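Local structure of nitrate transport protein (3KSX) at residues A[139-144]-A[183-188]; A[143-148]-A[205-210]. The protein probably binds alkanesulfonates in the periplasm and delivers them to an ABC-type importer, and here holds the buffer molecule MOPS. One frame throughout, in Å; residues are numbered along the deposited sequence.

Contact 1 of 2, residues A[139-144]-A[183-188]; sequences GSSAHN and AIWDPW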
ATOM      1  N   GLY A 139      -9.164  -3.567   5.140  1.00 22.24           N
ATOM      2  CA  GLY A 139      -8.694  -2.221   5.434  1.00 21.75           C
ATOM      3  C   GLY A 139      -7.444  -1.899   4.589  1.00 21.36           C
ATOM      4  O   GLY A 139      -6.789  -0.906   4.840  1.00 20.84           O
ATOM      5  N   SER A 140      -7.132  -2.723   3.584  1.00 22.58           N
ATOM      6  CA  SER A 140      -5.975  -2.430   2.643  1.00 21.26           C
ATOM      7  C   SER A 140      -6.447  -1.748   1.360  1.00 20.82           C
ATOM      8  O   SER A 140      -7.636  -1.630   1.079  1.00 19.87           O
ATOM      9  CB  SER A 140      -5.232  -3.729   2.246  1.00 19.56           C
ATOM     10  OG  SER A 140      -6.007  -4.470   1.281  1.00 20.45           O
ATOM     11  N   SER A 141      -5.522  -1.176   0.578  1.00 18.26           N
ATOM     12  CA  SER A 141      -5.924  -0.705  -0.759  1.00 21.30           C
ATOM     13  C   SER A 141      -6.745  -1.674  -1.627  1.00 21.33           C
ATOM     14  O   SER A 141      -7.575  -1.227  -2.411  1.00 22.80           O
ATOM     15  CB  SER A 141      -4.678  -0.279  -1.589  1.00 22.59           C
ATOM     16  OG  SER A 141      -3.815  -1.426  -1.858  1.00 28.12           O
ATOM     17  N   ALA A 142      -6.588  -2.988  -1.431  1.00 19.90           N
ATOM     18  CA  ALA A 142      -7.340  -4.041  -2.190  1.00 20.83           C
ATOM     19  C   ALA A 142      -8.780  -4.095  -1.758  1.00 21.14           C
ATOM     20  O   ALA A 142      -9.645  -4.358  -2.551  1.00 21.98           O
ATOM     21  CB  ALA A 142      -6.644  -5.427  -2.000  1.00 20.71           C
ATOM     22  N   HIS A 143      -9.054  -3.719  -0.502  1.00 21.82           N
ATOM     23  CA  HIS A 143     -10.450  -3.620  -0.011  1.00 20.83           C
ATOM     24  C   HIS A 143     -11.177  -2.525  -0.791  1.00 22.61           C
ATOM     25  O   HIS A 143     -12.255  -2.769  -1.292  1.00 21.38           O
ATOM     26  CB  HIS A 143     -10.421  -3.257   1.469  1.00 21.90           C
ATOM     27  CG  HIS A 143     -11.652  -3.594   2.226  1.00 21.35           C
ATOM     28  ND1 HIS A 143     -11.663  -3.644   3.601  1.00 23.91           N
ATOM     29  CD2 HIS A 143     -12.924  -3.829   1.827  1.00 22.35           C
ATOM     30  CE1 HIS A 143     -12.899  -3.911   4.026  1.00 23.60           C
ATOM     31  NE2 HIS A 143     -13.681  -4.012   2.967  1.00 21.85           N
ATOM     32  N   ASN A 144     -10.547  -1.358  -0.940  1.00 19.68           N
ATOM     33  CA  ASN A 144     -11.138  -0.285  -1.779  1.00 22.25           C
ATOM     34  C   ASN A 144     -11.208  -0.651  -3.305  1.00 20.35           C
ATOM     35  O   ASN A 144     -12.228  -0.376  -4.004  1.00 19.28           O
ATOM     36  CB  ASN A 144     -10.390   1.057  -1.588  1.00 23.03           C
ATOM     37  CG  ASN A 144     -10.956   2.148  -2.478  1.00 24.42           C
ATOM     38  OD1 ASN A 144     -12.129   2.516  -2.327  1.00 24.28           O
ATOM     39  ND2 ASN A 144     -10.137   2.679  -3.396  1.00 24.28           N
ATOM     40  N   ALA A 183      -7.995 -10.236  -4.044  1.00 19.80           N
ATOM     41  CA  ALA A 183      -7.652  -8.833  -4.423  1.00 18.19           C
ATOM     42  C   ALA A 183      -6.291  -8.578  -3.716  1.00 21.10           C
ATOM     43  O   ALA A 183      -6.180  -8.716  -2.494  1.00 20.13           O
ATOM     44  CB  ALA A 183      -8.651  -7.876  -4.017  1.00 20.67           C
ATOM     45  N   ILE A 184      -5.320  -8.186  -4.528  1.00 18.41           N
ATOM     46  CA  ILE A 184      -3.866  -8.118  -4.091  1.00 19.84           C
ATOM     47  C   ILE A 184      -3.068  -7.201  -4.991  1.00 22.53           C
ATOM     48  O   ILE A 184      -3.555  -6.780  -6.017  1.00 24.92           O
ATOM     49  CB  ILE A 184      -3.227  -9.557  -4.022  1.00 19.96           C
ATOM     50  CG1 ILE A 184      -1.887  -9.597  -3.254  1.00 19.58           C
ATOM     51  CG2 ILE A 184      -3.034 -10.171  -5.468  1.00 19.27           C
ATOM     52  CD1 ILE A 184      -1.957  -9.111  -1.790  1.00 18.80           C
ATOM     53  N   TRP A 185      -1.866  -6.877  -4.604  1.00 21.20           N
ATOM     54  CA  TRP A 185      -1.065  -5.950  -5.392  1.00 23.22           C
ATOM     55  C   TRP A 185       0.205  -6.696  -5.840  1.00 23.14           C
ATOM     56  O   TRP A 185       0.386  -7.868  -5.525  1.00 22.30           O
ATOM     57  CB  TRP A 185      -0.766  -4.741  -4.490  1.00 20.94           C
ATOM     58  CG  TRP A 185      -0.427  -5.080  -3.070  1.00 21.41           C
ATOM     59  CD1 TRP A 185       0.786  -5.352  -2.557  1.00 26.64           C
ATOM     60  CD2 TRP A 185      -1.365  -5.190  -1.971  1.00 21.47           C
ATOM     61  NE1 TRP A 185       0.678  -5.625  -1.218  1.00 25.89           N
ATOM     62  CE2 TRP A 185      -0.632  -5.570  -0.836  1.00 24.02           C
ATOM     63  CE3 TRP A 185      -2.744  -5.032  -1.860  1.00 23.22           C
ATOM     64  CZ2 TRP A 185      -1.208  -5.686   0.427  1.00 22.17           C
ATOM     65  CZ3 TRP A 185      -3.330  -5.242  -0.608  1.00 22.12           C
ATOM     66  CH2 TRP A 185      -2.560  -5.586   0.510  1.00 24.30           C
ATOM     67  N   ASP A 186       1.063  -6.015  -6.603  1.00 23.73           N
ATOM     68  CA  ASP A 186       2.425  -6.458  -6.891  1.00 25.86           C
ATOM     69  C   ASP A 186       3.284  -6.553  -5.614  1.00 25.72           C
ATOM     70  O   ASP A 186       3.174  -5.708  -4.699  1.00 27.27           O
ATOM     71  CB  ASP A 186       3.125  -5.533  -7.884  1.00 26.54           C
ATOM     72  CG  ASP A 186       3.057  -6.028  -9.292  1.00 27.84           C
ATOM     73  OD1 ASP A 186       2.959  -7.252  -9.519  1.00 27.23           O
ATOM     74  OD2 ASP A 186       3.062  -5.174 -10.189  1.00 24.72           O
ATOM     75  N   PRO A 187       4.160  -7.558  -5.558  1.00 24.99           N
ATOM     76  CA  PRO A 187       4.560  -8.435  -6.698  1.00 25.63           C
ATOM     77  C   PRO A 187       3.787  -9.744  -6.868  1.00 25.59           C
ATOM     78  O   PRO A 187       4.109 -10.496  -7.778  1.00 25.11           O
ATOM     79  CB  PRO A 187       6.021  -8.766  -6.343  1.00 25.25           C
ATOM     80  CG  PRO A 187       5.897  -8.984  -4.762  1.00 26.22           C
ATOM     81  CD  PRO A 187       4.971  -7.818  -4.338  1.00 24.97           C
ATOM     82  N   TRP A 188       2.820 -10.023  -5.989  1.00 25.66           N
ATOM     83  CA  TRP A 188       1.985 -11.239  -6.092  1.00 25.91           C
ATOM     84  C   TRP A 188       1.262 -11.279  -7.445  1.00 25.60           C
ATOM     85  O   TRP A 188       1.283 -12.297  -8.107  1.00 23.68           O
ATOM     86  CB  TRP A 188       0.991 -11.346  -4.935  1.00 28.48           C
ATOM     87  CG  TRP A 188       1.615 -11.038  -3.579  1.00 30.62           C
ATOM     88  CD1 TRP A 188       1.742  -9.785  -2.957  1.00 31.67           C
ATOM     89  CD2 TRP A 188       2.170 -11.981  -2.682  1.00 38.09           C
ATOM     90  NE1 TRP A 188       2.367  -9.922  -1.747  1.00 40.07           N
ATOM     91  CE2 TRP A 188       2.639 -11.255  -1.541  1.00 36.97           C
ATOM     92  CE3 TRP A 188       2.342 -13.353  -2.729  1.00 37.49           C
ATOM     93  CZ2 TRP A 188       3.239 -11.884  -0.442  1.00 44.50           C
ATOM     94  CZ3 TRP A 188       2.973 -13.997  -1.626  1.00 44.02           C
ATOM     95  CH2 TRP A 188       3.408 -13.258  -0.500  1.00 45.37           C
TER
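Ala142 and Trp185 meet where the first turn of helix 141-152 packs on the end of strand 181-185, a buried contact in the lobe built on the mixed sheet that includes this strand, one of the two lobes of a periplasmic-binding-protein fold. These two residues carry most of it. Ala142 CB lies 3.8 Å from Ala183 CB, and the same methyl comes within 3.4 Å of Ala183 O and approaches the indole at its edge. Trp185 reaches the helix start because CG sits between the backbone N and carbonyl carbon (chi1 41°), which points the six-membered ring back at residues 140-142. Ile184 CD1, from the neighbouring strand position, covers the centre of one indole face, 3.8 Å above the plane. Ser140 is the N-cap of the helix, its OG accepting from Ala142 N (3.1 Å) in a bent bond, and this hydroxyl also pairs with Gln137 O. One residue on, Ser141 N donates to O3 of the bound MOPS, while Ser141 OG turns to Glu113 OE2. If O3 belongs to the sulfonate, the helix N-terminus would probably favour it. Like Ala142 CB, Ser140 OG stands near the indole plane, 3.4 Å from Trp185 CZ3 at the ring edge.

Contact 2 of 2, residues A[143-148]-A[205-210]; sequences HNLLLR and EGLGLT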
ATOM      1  N   HIS A 143      -9.054  -3.719  -0.502  1.00 21.82           N
ATOM      2  CA  HIS A 143     -10.450  -3.620  -0.011  1.00 20.83           C
ATOM      3  C   HIS A 143     -11.177  -2.525  -0.791  1.00 22.61           C
ATOM      4  O   HIS A 143     -12.255  -2.769  -1.292  1.00 21.38           O
ATOM      5  CB  HIS A 143     -10.421  -3.257   1.469  1.00 21.90           C
ATOM      6  CG  HIS A 143     -11.652  -3.594   2.226  1.00 21.35           C
ATOM      7  ND1 HIS A 143     -11.663  -3.644   3.601  1.00 23.91           N
ATOM      8  CD2 HIS A 143     -12.924  -3.829   1.827  1.00 22.35           C
ATOM      9  CE1 HIS A 143     -12.899  -3.911   4.026  1.00 23.60           C
ATOM     10  NE2 HIS A 143     -13.681  -4.012   2.967  1.00 21.85           N
ATOM     11  N   ASN A 144     -10.547  -1.358  -0.940  1.00 19.68           N
ATOM     12  CA  ASN A 144     -11.138  -0.285  -1.779  1.00 22.25           C
ATOM     13  C   ASN A 144     -11.208  -0.651  -3.305  1.00 20.35           C
ATOM     14  O   ASN A 144     -12.228  -0.376  -4.004  1.00 19.28           O
ATOM     15  CB  ASN A 144     -10.390   1.057  -1.588  1.00 23.03           C
ATOM     16  CG  ASN A 144     -10.956   2.148  -2.478  1.00 24.42           C
ATOM     17  OD1 ASN A 144     -12.129   2.516  -2.327  1.00 24.28           O
ATOM     18  ND2 ASN A 144     -10.137   2.679  -3.396  1.00 24.28           N
ATOM     19  N   LEU A 145     -10.141  -1.266  -3.855  1.00 21.40           N
ATOM     20  CA  LEU A 145     -10.197  -1.762  -5.250  1.00 20.54           C
ATOM     21  C   LEU A 145     -11.411  -2.689  -5.460  1.00 20.04           C
ATOM     22  O   LEU A 145     -12.187  -2.510  -6.432  1.00 19.63           O
ATOM     23  CB  LEU A 145      -8.942  -2.548  -5.619  1.00 22.52           C
ATOM     24  CG  LEU A 145      -9.048  -3.239  -6.993  1.00 24.13           C
ATOM     25  CD1 LEU A 145      -8.681  -2.129  -7.970  1.00 23.07           C
ATOM     26  CD2 LEU A 145      -8.083  -4.401  -7.122  1.00 29.13           C
ATOM     27  N   LEU A 146     -11.593  -3.659  -4.546  1.00 21.21           N
ATOM     28  CA  LEU A 146     -12.710  -4.573  -4.649  1.00 23.20           C
ATOM     29  C   LEU A 146     -14.064  -3.877  -4.582  1.00 21.44           C
ATOM     30  O   LEU A 146     -14.929  -4.122  -5.410  1.00 21.77           O
ATOM     31  CB  LEU A 146     -12.574  -5.680  -3.593  1.00 22.93           C
ATOM     32  CG  LEU A 146     -13.427  -6.913  -3.641  1.00 27.25           C
ATOM     33  CD1 LEU A 146     -13.408  -7.592  -5.001  1.00 23.81           C
ATOM     34  CD2 LEU A 146     -12.930  -7.859  -2.514  1.00 30.83           C
ATOM     35  N   LEU A 147     -14.335  -3.109  -3.522  1.00 21.60           N
ATOM     36  CA  LEU A 147     -15.478  -2.229  -3.504  1.00 22.48           C
ATOM     37  C   LEU A 147     -15.801  -1.482  -4.788  1.00 23.07           C
ATOM     38  O   LEU A 147     -16.957  -1.553  -5.278  1.00 23.88           O
ATOM     39  CB  LEU A 147     -15.339  -1.252  -2.311  1.00 22.56           C
ATOM     40  CG  LEU A 147     -16.425  -0.216  -2.167  1.00 29.43           C
ATOM     41  CD1 LEU A 147     -17.734  -0.927  -1.848  1.00 31.02           C
ATOM     42  CD2 LEU A 147     -16.074   0.769  -1.045  1.00 31.65           C
ATOM     43  N   ARG A 148     -14.816  -0.796  -5.366  1.00 22.12           N
ATOM     44  CA  ARG A 148     -15.058   0.079  -6.479  1.00 22.95           C
ATOM     45  C   ARG A 148     -15.286  -0.750  -7.765  1.00 24.36           C
ATOM     46  O   ARG A 148     -16.131  -0.391  -8.590  1.00 24.60           O
ATOM     47  CB  ARG A 148     -13.843   0.993  -6.741  1.00 22.96           C
ATOM     48  CG  ARG A 148     -13.449   2.060  -5.620  1.00 23.25           C
ATOM     49  CD  ARG A 148     -14.357   3.269  -5.470  1.00 31.68           C
ATOM     50  NE  ARG A 148     -14.743   3.751  -6.798  1.00 33.97           N
ATOM     51  CZ  ARG A 148     -13.964   4.482  -7.607  1.00 34.28           C
ATOM     52  NH1 ARG A 148     -12.736   4.846  -7.212  1.00 33.53           N
ATOM     53  NH2 ARG A 148     -14.405   4.782  -8.817  1.00 29.58           N
ATOM     54  N   GLU A 205      -7.147   0.504 -12.966  1.00 24.62           N
ATOM     55  CA  GLU A 205      -7.187   1.565 -13.974  1.00 24.58           C
ATOM     56  C   GLU A 205      -8.594   2.147 -14.065  1.00 25.76           C
ATOM     57  O   GLU A 205      -9.591   1.415 -14.015  1.00 25.99           O
ATOM     58  CB  GLU A 205      -6.759   0.988 -15.322  1.00 24.58           C
ATOM     59  CG  GLU A 205      -5.196   0.850 -15.342  1.00 24.72           C
ATOM     60  CD  GLU A 205      -4.650   0.464 -16.706  1.00 34.40           C
ATOM     61  OE1 GLU A 205      -4.839  -0.722 -17.093  1.00 31.81           O
ATOM     62  OE2 GLU A 205      -3.970   1.338 -17.324  1.00 34.26           O
ATOM     63  N   GLY A 206      -8.673   3.467 -14.200  1.00 26.07           N
ATOM     64  CA  GLY A 206      -9.982   4.065 -14.537  1.00 25.89           C
ATOM     65  C   GLY A 206     -10.834   4.345 -13.320  1.00 26.57           C
ATOM     66  O   GLY A 206     -11.991   4.829 -13.468  1.00 28.46           O
ATOM     67  N   LEU A 207     -10.361   3.942 -12.134  1.00 24.79           N
ATOM     68  CA  LEU A 207     -11.142   4.203 -10.891  1.00 22.40           C
ATOM     69  C   LEU A 207     -10.785   5.501 -10.196  1.00 22.96           C
ATOM     70  O   LEU A 207     -11.347   5.868  -9.173  1.00 21.71           O
ATOM     71  CB  LEU A 207     -10.921   3.050  -9.886  1.00 24.27           C
ATOM     72  CG  LEU A 207     -11.267   1.684 -10.421  1.00 22.71           C
ATOM     73  CD1 LEU A 207     -10.817   0.546  -9.465  1.00 21.94           C
ATOM     74  CD2 LEU A 207     -12.787   1.575 -10.733  1.00 28.14           C
ATOM     75  N   GLY A 208      -9.778   6.202 -10.681  1.00 21.63           N
ATOM     76  CA  GLY A 208      -9.329   7.386  -9.995  1.00 21.98           C
ATOM     77  C   GLY A 208      -8.925   7.026  -8.557  1.00 23.20           C
ATOM     78  O   GLY A 208      -9.305   7.728  -7.595  1.00 23.38           O
ATOM     79  N   LEU A 209      -8.113   5.941  -8.414  1.00 21.82           N
ATOM     80  CA  LEU A 209      -7.494   5.640  -7.087  1.00 21.48           C
ATOM     81  C   LEU A 209      -6.575   6.764  -6.586  1.00 22.24           C
ATOM     82  O   LEU A 209      -5.846   7.420  -7.366  1.00 22.52           O
ATOM     83  CB  LEU A 209      -6.692   4.303  -7.215  1.00 21.74           C
ATOM     84  CG  LEU A 209      -7.448   3.096  -7.641  1.00 21.41           C
ATOM     85  CD1 LEU A 209      -6.542   1.871  -7.671  1.00 23.58           C
ATOM     86  CD2 LEU A 209      -8.497   2.777  -6.570  1.00 22.69           C
ATOM     87  N   THR A 210      -6.605   6.965  -5.280  1.00 21.55           N
ATOM     88  CA  THR A 210      -5.879   8.034  -4.651  1.00 23.22           C
ATOM     89  C   THR A 210      -4.388   7.876  -4.619  1.00 22.75           C
ATOM     90  O   THR A 210      -3.619   8.848  -4.812  1.00 24.66           O
ATOM     91  CB  THR A 210      -6.408   8.267  -3.213  1.00 23.29           C
ATOM     92  OG1 THR A 210      -7.811   8.532  -3.261  1.00 25.23           O
ATOM     93  CG2 THR A 210      -5.697   9.490  -2.532  1.00 25.34           C
TER
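Arg148 leaves the helix with CG anti to its own carbonyl carbon (chi1 -65°) and then bends at both chi2 (-73°) and chi3, a curl that carries the guanidinium to the backbone of Leu207. There NH1 donates to Leu207 O at 2.6 Å, nearly straight and on a lone pair in the carbonyl plane, with the oxygen also lying close to the guanidinium plane. Arg148 NH2 adds a weak, longer bond to the same oxygen, 3.3 Å, so one carbonyl takes both amino groups and limits rotation of the charged group. The Leu207 side chain runs past that of Arg148 in the opposite sense, its CD2 over one guanidinium face, 4.0 Å above the plane and offset toward the rim. In the fold, this ties helix 141-152 of one lobe to the loop that runs from strand 198-203 of the same lobe's sheet to strand 212-217 of the other sheet, one of the connections between the lobes. Farther back along the helix, Leu145 meets Leu207 at about a right angle, CD1 to CD1 at 3.7 Å, and Ile115 of strand 113-118 packs against Leu145 too. Asn144 passes Leu209 in the opposite direction, its amide ND2 3.6 Å from Leu209 CD2.

How the contacts relate
Both contacts hang on helix 141-152, with centres about 10 Å apart, and they overlap at residues 143 and 144, of which Asn144 makes contact only in contact 2. Contact 1 anchors the helix's N-terminal end to strand 181-185 beside the bound MOPS, whose nearest atom is about 3 Å from the side chain of Ser140; contact 2 takes the following turns to the interlobe loop 205-210. The first is nearer the middle of the molecule, its centre about 7 Å from the chain centre against 13 Å for the second. Thus a single helix presents its start to the ligand pocket and its next turns to a connection between the lobes.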